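Local coordinates for protein fusarinine C esterase sidJ (Aspergillus fumigatus, PDB 6GUP) that hydrolyses the ester bonds of the fungal siderophore fusarinine C, yielding fusarinine and iron, but does not cleave triacetylfusarinine C, at residues M279-G284 / G320-A325. Sequence-based numbering, arbitrary orientation.
Sequences MVLFSG and GIIPNA
Ile-321 sets CG1 anti to its carbonyl carbon (chi1 -60°), near the plane of the Phe-282 ring and at its edge. Strands 278-283 and 320-322 are parallel neighbours at one edge of the alpha/beta-hydrolase sheet, joined by a beta-alpha-beta crossover through helix 295-307. The same Ile-321 torsion leaves Ile-321 CG2 anti to the backbone N, 3.4 Å from Gly-284 CA. Ile-321 CG1 also lies 3.8 Å from Phe-282 CB. Phe-282 and Ile-321 share the face covered by that helix, where Trp-302 meets the phenyl ring. On the other face Leu-281 CD2 approaches Ile-322 CD1 at 4.3 Å. Four backbone bonds join the segments. Gly-320 bonds through N to Val-280 O and through O to Phe-282 N. Phe-282 O accepts a hydrogen bond from Ile-322 N at 2.8 Å, nearly straight at the hydrogen (169°). Ile-322 O accepts one from Gly-284 N at 2.8 Å and a weak one from Ala-325 N, closing a type II turn. This turn leads toward His-327, which with Ser-123 and Asp-286 probably forms the catalytic triad. Ser-283 OG is hydrogen-bonded to Ser-326 O, while Ser-283 CB packs 3.4 Å from Ala-325 O.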
loop_
_atom_site.group_PDB
_atom_site.type_symbol
_atom_site.label_atom_id
_atom_site.label_comp_id
_atom_site.label_asym_id
_atom_site.label_seq_id
_atom_site.Cartn_x
_atom_site.Cartn_y
_atom_site.Cartn_z
ATOM N N MET A 279 -12.992 -12.211 20.756
ATOM C CA MET A 279 -14.286 -11.545 20.583
ATOM C C MET A 279 -14.625 -11.383 19.103
ATOM O O MET A 279 -13.875 -10.757 18.356
ATOM C CB MET A 279 -14.308 -10.178 21.271
ATOM C CG MET A 279 -15.700 -9.558 21.321
ATOM S SD MET A 279 -15.839 -8.129 22.407
ATOM C CE MET A 279 -14.837 -6.939 21.519
ATOM N N VAL A 280 -15.757 -11.952 18.693
ATOM C CA VAL A 280 -16.289 -11.782 17.341
ATOM C C VAL A 280 -17.449 -10.785 17.382
ATOM O O VAL A 280 -18.379 -10.944 18.173
ATOM C CB VAL A 280 -16.758 -13.129 16.749
ATOM C CG1 VAL A 280 -17.352 -12.945 15.356
ATOM C CG2 VAL A 280 -15.595 -14.111 16.693
ATOM N N LEU A 281 -17.381 -9.765 16.528
ATOM C CA LEU A 281 -18.427 -8.748 16.417
ATOM C C LEU A 281 -19.083 -8.818 15.042
ATOM O O LEU A 281 -18.576 -8.245 14.073
ATOM C CB LEU A 281 -17.844 -7.351 16.656
ATOM C CG LEU A 281 -17.190 -7.080 18.011
ATOM C CD1 LEU A 281 -16.573 -5.691 18.021
ATOM C CD2 LEU A 281 -18.181 -7.227 19.155
ATOM N N PHE A 282 -20.199 -9.539 14.959
ATOM C CA PHE A 282 -21.002 -9.576 13.734
ATOM C C PHE A 282 -21.789 -8.289 13.557
ATOM O O PHE A 282 -22.103 -7.599 14.527
ATOM C CB PHE A 282 -22.004 -10.746 13.731
ATOM C CG PHE A 282 -21.469 -12.053 13.190
ATOM C CD1 PHE A 282 -20.302 -12.141 12.417
ATOM C CD2 PHE A 282 -22.192 -13.219 13.420
ATOM C CE1 PHE A 282 -19.866 -13.361 11.930
ATOM C CE2 PHE A 282 -21.756 -14.440 12.928
ATOM C CZ PHE A 282 -20.593 -14.511 12.186
ATOM N N SER A 283 -22.123 -7.998 12.304
ATOM C CA SER A 283 -22.973 -6.870 11.955
ATOM C C SER A 283 -24.391 -7.395 11.717
ATOM O O SER A 283 -24.595 -8.288 10.895
ATOM C CB SER A 283 -22.416 -6.161 10.722
ATOM O OG SER A 283 -21.234 -5.451 11.044
ATOM N N GLY A 284 -25.357 -6.857 12.464
ATOM C CA GLY A 284 -26.744 -7.332 12.423
ATOM C C GLY A 284 -27.468 -7.115 11.110
ATOM O O GLY A 284 -28.311 -7.930 10.724
ATOM N N GLY A 320 -21.047 -11.146 19.791
ATOM C CA GLY A 320 -22.445 -11.062 19.401
ATOM C C GLY A 320 -22.673 -10.367 18.079
ATOM O O GLY A 320 -21.755 -10.226 17.264
ATOM N N ILE A 321 -23.911 -9.924 17.890
ATOM C CA ILE A 321 -24.383 -9.371 16.629
ATOM C C ILE A 321 -24.824 -7.933 16.897
ATOM O O ILE A 321 -25.839 -7.710 17.557
ATOM C CB ILE A 321 -25.542 -10.232 16.071
ATOM C CG1 ILE A 321 -25.057 -11.670 15.823
ATOM C CG2 ILE A 321 -26.090 -9.643 14.776
ATOM C CD1 ILE A 321 -26.155 -12.664 15.517
ATOM N N ILE A 322 -24.058 -6.969 16.376
ATOM C CA ILE A 322 -24.309 -5.541 16.619
ATOM C C ILE A 322 -25.633 -5.164 15.937
ATOM O O ILE A 322 -25.752 -5.337 14.722
ATOM C CB ILE A 322 -23.184 -4.622 16.064
ATOM C CG1 ILE A 322 -21.784 -5.005 16.594
ATOM C CG2 ILE A 322 -23.475 -3.158 16.390
ATOM C CD1 ILE A 322 -21.565 -4.836 18.083
ATOM N N PRO A 323 -26.630 -4.664 16.708
ATOM C CA PRO A 323 -27.924 -4.310 16.095
ATOM C C PRO A 323 -27.826 -3.215 15.027
ATOM O O PRO A 323 -27.154 -2.205 15.245
ATOM C CB PRO A 323 -28.764 -3.812 17.282
ATOM C CG PRO A 323 -28.113 -4.371 18.492
ATOM C CD PRO A 323 -26.656 -4.489 18.173
ATOM N N ASN A 324 -28.468 -3.451 13.881
ATOM C CA ASN A 324 -28.557 -2.487 12.767
ATOM C C ASN A 324 -27.228 -2.124 12.076
ATOM O O ASN A 324 -27.214 -1.237 11.218
ATOM C CB ASN A 324 -29.274 -1.198 13.212
ATOM C CG ASN A 324 -30.592 -1.467 13.917
ATOM O OD1 ASN A 324 -30.847 -0.938 14.999
ATOM N ND2 ASN A 324 -31.435 -2.295 13.309
ATOM N N ALA A 325 -26.134 -2.811 12.411
ATOM C CA ALA A 325 -24.823 -2.488 11.848
ATOM C C ALA A 325 -24.703 -3.069 10.448
ATOM O O ALA A 325 -25.141 -4.191 10.207
ATOM C CB ALA A 325 -23.705 -3.024 12.730
#